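Local coordinates for protein deacetylase EF_0837 (Enterococcus faecalis, PDB 2ICS) that hydrolyses acetyl-(R)-mandelate with very low efficiency as a two-zinc esterase of the amidohydrolase type, and binds adenine in this crystal, at residues D59-F64 with T271-R276; E65-Y70 with W120-Q125. One frame throughout, in Å; residues are numbered along the deposited sequence.

Interaction 1: residues D59-F64 with T271-R276; sequences DHVHCF and TDIYIR. With ZN (zinc ion), chain B.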
# COMPACT_ATOMS: atom_id res chain seq x y z
N ASP A 59 -1.08 -0.62 -0.78
CA ASP A 59 -1.48 -1.58 0.25
C ASP A 59 -1.81 -1.04 1.64
O ASP A 59 -1.87 -1.80 2.60
CB ASP A 59 -0.45 -2.73 0.35
CG ASP A 59 0.87 -2.29 0.96
OD1 ASP A 59 0.93 -1.20 1.56
OD2 ASP A 59 1.84 -3.07 0.84
N HIS A 60 -1.99 0.27 1.77
CA HIS A 60 -2.40 0.81 3.05
C HIS A 60 -3.33 1.97 2.75
O HIS A 60 -2.90 3.10 2.48
CB HIS A 60 -1.22 1.26 3.92
CG HIS A 60 -1.63 1.65 5.31
ND1 HIS A 60 -0.82 1.54 6.41
CD2 HIS A 60 -2.80 2.18 5.76
CE1 HIS A 60 -1.51 2.00 7.48
NE2 HIS A 60 -2.71 2.40 7.13
N VAL A 61 -4.62 1.68 2.82
CA VAL A 61 -5.65 2.65 2.50
C VAL A 61 -6.84 2.56 3.46
O VAL A 61 -6.98 1.59 4.21
CB VAL A 61 -6.12 2.39 1.05
CG1 VAL A 61 -7.54 2.82 0.85
CG2 VAL A 61 -5.18 3.08 0.08
N HIS A 62 -7.70 3.57 3.43
CA HIS A 62 -8.91 3.60 4.24
C HIS A 62 -10.01 4.11 3.32
O HIS A 62 -10.16 5.32 3.09
CB HIS A 62 -8.71 4.49 5.46
CG HIS A 62 -7.77 3.91 6.46
ND1 HIS A 62 -8.04 2.78 7.20
CD2 HIS A 62 -6.49 4.26 6.76
CE1 HIS A 62 -6.94 2.48 7.91
NE2 HIS A 62 -5.97 3.35 7.68
N CYS A 63 -10.78 3.17 2.76
CA CYS A 63 -11.82 3.53 1.82
C CYS A 63 -13.22 2.95 2.05
O CYS A 63 -13.94 2.69 1.09
CB CYS A 63 -11.36 3.19 0.40
SG CYS A 63 -10.91 1.47 0.16
N PHE A 64 -13.59 2.72 3.31
CA PHE A 64 -14.94 2.24 3.63
C PHE A 64 -15.68 3.57 3.76
O PHE A 64 -15.60 4.22 4.81
CB PHE A 64 -14.96 1.48 4.96
CG PHE A 64 -16.35 1.03 5.37
CD1 PHE A 64 -16.58 0.56 6.66
CD2 PHE A 64 -17.41 1.07 4.47
CE1 PHE A 64 -17.85 0.14 7.06
CE2 PHE A 64 -18.69 0.65 4.86
CZ PHE A 64 -18.91 0.18 6.15
N THR A 271 0.27 4.97 1.12
CA THR A 271 -0.18 6.29 1.57
C THR A 271 -0.86 6.47 2.91
O THR A 271 -0.75 7.54 3.51
CB THR A 271 -1.16 6.87 0.55
OG1 THR A 271 -2.30 6.01 0.47
CG2 THR A 271 -0.51 6.97 -0.83
N ASP A 272 -1.56 5.44 3.39
CA ASP A 272 -2.35 5.54 4.61
C ASP A 272 -3.24 6.76 4.40
O ASP A 272 -3.41 7.61 5.27
CB ASP A 272 -1.52 5.73 5.86
CG ASP A 272 -2.39 5.88 7.11
OD1 ASP A 272 -3.51 5.33 7.11
OD2 ASP A 272 -1.97 6.54 8.08
N ILE A 273 -3.80 6.82 3.20
CA ILE A 273 -4.65 7.92 2.78
C ILE A 273 -6.12 7.76 3.17
O ILE A 273 -6.64 6.65 3.28
CB ILE A 273 -4.57 8.05 1.24
CG1 ILE A 273 -5.24 9.34 0.76
CG2 ILE A 273 -5.27 6.85 0.58
CD1 ILE A 273 -5.04 9.59 -0.73
N TYR A 274 -6.77 8.89 3.40
CA TYR A 274 -8.20 8.93 3.70
C TYR A 274 -8.58 10.35 3.29
O TYR A 274 -7.71 11.20 3.13
CB TYR A 274 -8.50 8.58 5.17
CG TYR A 274 -8.24 9.64 6.21
CD1 TYR A 274 -9.31 10.31 6.81
CD2 TYR A 274 -6.95 9.92 6.65
CE1 TYR A 274 -9.09 11.23 7.83
CE2 TYR A 274 -6.72 10.83 7.66
CZ TYR A 274 -7.79 11.49 8.25
OH TYR A 274 -7.56 12.39 9.26
N ILE A 275 -9.87 10.60 3.10
CA ILE A 275 -10.32 11.89 2.60
C ILE A 275 -9.64 13.15 3.15
O ILE A 275 -9.29 14.04 2.38
CB ILE A 275 -11.86 12.03 2.71
CG1 ILE A 275 -12.34 13.16 1.79
CG2 ILE A 275 -12.28 12.29 4.15
CD1 ILE A 275 -13.82 13.09 1.45
N ARG A 276 -9.41 13.21 4.45
CA ARG A 276 -8.80 14.39 5.05
C ARG A 276 -7.36 14.67 4.63
O ARG A 276 -7.04 15.80 4.24
CB ARG A 276 -8.89 14.33 6.58
CG ARG A 276 -10.33 14.36 7.10
CD ARG A 276 -10.40 14.32 8.63
NE ARG A 276 -9.78 15.48 9.25
CZ ARG A 276 -9.79 15.73 10.55
NH1 ARG A 276 -10.39 14.89 11.39
NH2 ARG A 276 -9.20 16.82 11.03
ZN ZN B . -4.12 3.60 8.38
O HOH W 1 -2.68 4.54 9.43
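His60 and His62 form the HxH motif at the end of the first barrel strand of an amidohydrolase, and with Asp272 they hold one zinc of the binuclear site. The zinc takes His60 NE2 at 2.2 Å, His62 NE2 at 2.0 Å and Asp272 OD1 at 2.2 Å; water 1 also binds it, as does the carbamate of Lys154. Histidine suits alternate positions here because each ring turns NE2 to the metal and leaves ND1 to a fixed partner, Thr210 OG1 for His60 and Thr91 OG1 for His62. The Asp272 and His60 side chains lie side by side, pointing the same way, their planes 47° apart. Asp272 CB sits over one face of the His60 ring, offset toward the NE2/CD2 rim, a CH-pi contact 3.8 Å from the centroid. Asp272 OD1 lies in the His62 ring plane, 3.2 Å from CD2 at its edge, because OD1 and His62 NE2 share the zinc. This histidine pair and late aspartate belong to a TIM barrel whose metals sit at the C-terminal strand ends. Asp272 N donates to His60 O (2.8 Å), tying the aspartate's backbone to the histidine's. Branched Val61 and Ile273 lie side by side, CG2 to CG2 at 3.8 Å, and both touch Ile77 of helix 74-77.

Interaction 2: residues E65-Y70 with W120-Q125; sequences EKMALY and WGIVAQ. With ADE (adenine), chain D.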
# COMPACT_ATOMS: atom_id res chain seq x y z
N GLU A 65 -16.40 3.96 2.71
CA GLU A 65 -17.10 5.25 2.70
C GLU A 65 -18.14 5.51 3.80
O GLU A 65 -18.50 6.67 4.03
CB GLU A 65 -17.74 5.49 1.32
CG GLU A 65 -18.95 4.63 1.01
CD GLU A 65 -19.60 5.01 -0.32
OE1 GLU A 65 -19.06 4.67 -1.39
OE2 GLU A 65 -20.66 5.67 -0.28
N LYS A 66 -18.60 4.47 4.48
CA LYS A 66 -19.59 4.65 5.53
C LYS A 66 -19.02 4.84 6.94
O LYS A 66 -19.76 5.11 7.88
CB LYS A 66 -20.57 3.47 5.55
CG LYS A 66 -21.49 3.41 4.34
CD LYS A 66 -22.30 4.68 4.21
CE LYS A 66 -23.34 4.56 3.10
NZ LYS A 66 -24.30 3.45 3.37
N MSE A 67 -17.70 4.72 7.07
CA MSE A 67 -17.05 4.88 8.38
C MSE A 67 -17.03 6.35 8.79
O MSE A 67 -16.93 7.24 7.96
CB MSE A 67 -15.62 4.33 8.33
CG MSE A 67 -14.89 4.32 9.68
SE MSE A 67 -15.81 3.34 11.09
CE MSE A 67 -15.66 1.55 10.38
N ALA A 68 -17.11 6.57 10.10
CA ALA A 68 -17.15 7.90 10.71
C ALA A 68 -16.25 8.96 10.10
O ALA A 68 -16.66 9.66 9.17
CB ALA A 68 -16.85 7.78 12.20
N LEU A 69 -15.05 9.10 10.64
CA LEU A 69 -14.12 10.12 10.16
C LEU A 69 -13.07 9.55 9.22
O LEU A 69 -12.74 10.14 8.20
CB LEU A 69 -13.41 10.78 11.35
CG LEU A 69 -14.25 11.11 12.59
CD1 LEU A 69 -13.40 11.91 13.58
CD2 LEU A 69 -15.48 11.92 12.19
N TYR A 70 -12.55 8.39 9.60
CA TYR A 70 -11.52 7.68 8.85
C TYR A 70 -12.13 6.96 7.64
O TYR A 70 -12.46 5.78 7.71
CB TYR A 70 -10.87 6.66 9.80
CG TYR A 70 -9.36 6.62 9.79
CD1 TYR A 70 -8.59 7.78 9.93
CD2 TYR A 70 -8.69 5.40 9.66
CE1 TYR A 70 -7.19 7.72 9.94
CE2 TYR A 70 -7.29 5.33 9.68
CZ TYR A 70 -6.55 6.49 9.81
OH TYR A 70 -5.18 6.42 9.79
N TRP A 120 -15.14 -4.46 15.53
CA TRP A 120 -15.79 -3.29 14.95
C TRP A 120 -14.82 -2.38 14.20
O TRP A 120 -15.18 -1.27 13.81
CB TRP A 120 -16.52 -2.48 16.03
CG TRP A 120 -17.71 -3.21 16.58
CD1 TRP A 120 -17.80 -3.87 17.78
CD2 TRP A 120 -18.97 -3.39 15.93
NE1 TRP A 120 -19.03 -4.46 17.90
CE2 TRP A 120 -19.77 -4.18 16.79
CE3 TRP A 120 -19.50 -2.97 14.70
CZ2 TRP A 120 -21.08 -4.56 16.45
CZ3 TRP A 120 -20.81 -3.35 14.37
CH2 TRP A 120 -21.58 -4.13 15.25
N GLY A 121 -13.61 -2.86 13.98
CA GLY A 121 -12.64 -2.05 13.26
C GLY A 121 -12.24 -0.81 14.04
O GLY A 121 -12.13 -0.83 15.27
N ILE A 122 -12.03 0.29 13.32
CA ILE A 122 -11.61 1.54 13.94
C ILE A 122 -12.76 2.48 14.29
O ILE A 122 -12.59 3.69 14.24
CB ILE A 122 -10.66 2.30 13.00
CG1 ILE A 122 -11.41 2.60 11.70
CG2 ILE A 122 -9.41 1.47 12.72
CD1 ILE A 122 -10.56 3.17 10.61
N VAL A 123 -13.92 1.93 14.65
CA VAL A 123 -15.06 2.77 15.01
C VAL A 123 -14.62 3.84 16.00
O VAL A 123 -14.81 5.04 15.76
CB VAL A 123 -16.20 1.93 15.63
CG1 VAL A 123 -16.81 1.02 14.58
CG2 VAL A 123 -15.68 1.11 16.80
N ALA A 124 -14.04 3.41 17.11
CA ALA A 124 -13.55 4.34 18.11
C ALA A 124 -12.08 4.56 17.77
O ALA A 124 -11.61 4.10 16.73
CB ALA A 124 -13.68 3.74 19.51
N GLN A 125 -11.35 5.26 18.62
CA GLN A 125 -9.94 5.50 18.36
C GLN A 125 -9.09 4.44 19.06
O GLN A 125 -7.97 4.16 18.65
CB GLN A 125 -9.54 6.90 18.86
CG GLN A 125 -8.05 7.23 18.68
CD GLN A 125 -7.64 7.31 17.22
OE1 GLN A 125 -8.17 8.12 16.45
NE2 GLN A 125 -6.68 6.48 16.83
N9 ADE D . -3.20 8.07 15.98
C8 ADE D . -2.01 7.39 15.91
N7 ADE D . -1.95 6.70 14.80
C5 ADE D . -3.08 6.89 14.09
C6 ADE D . -3.59 6.41 12.84
N6 ADE D . -2.84 5.55 12.06
N1 ADE D . -4.81 6.83 12.44
C2 ADE D . -5.56 7.67 13.17
N3 ADE D . -5.12 8.13 14.35
C4 ADE D . -3.91 7.77 14.84
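Tyr70 OH lies 2.7 Å from N1 of the bound adenine, and no other approach between the protein segments and the base is as short. A tyrosine suits this place because its ring can pack against apolar neighbours while its hydroxyl reaches a polar ring atom of the ligand. Adenine N1 stands obliquely to the tyrosine ring. On the 120-125 side, Ile122 crosses the tyrosine side chain at about a right angle and brings CD1 close to the ring edge, near its plane; the modelled approach is too tight to be taken literally. Ile122 CG1 sits between its backbone N and carbonyl carbon (chi1 61°), and is 4.4 Å from CG of Met67, a selenomethionine in this crystal. In the flexible chain of Met67 the bend at chi2 (57°) turns SE toward Val123, 4.0 Å from its CA and 4.3 Å from its CG1. Gly121 and Ile122 are the central pair of a type II' turn from Trp120 to Val123, and glycine readily adopts the positive phi of 66° at its second position. Farther along, Gln125 NE2 approaches adenine N3 at 3.4 Å. Two loops that follow barrel strands 51-61 and 110-114 thus meet to wall the ligand pocket, as in the TIM-barrel amidohydrolases.

Overall arrangement
The two contacts lie side by side, their centres about 12 Å apart, and interaction 2 is nested within the chain loop that interaction 1 closes. Residues 59-64 end strand 51-61 and run straight into 65-70. Residues 120-125 follow strand 110-114, whereas the segment 271-276 comes much later and leads into helix 275-279. The centre of interaction 1 lies about 9 Å from the centre of the chain, that of partly exposed interaction 2 about 19 Å. Tyr70 joins them: its CE2 is 3.1 Å from His62 NE2, and its ring also meets that of Tyr274. The loop after strand 51-61 thus lines both metal site and pocket, where adenine lies about 4 Å from the Asp272 side chain.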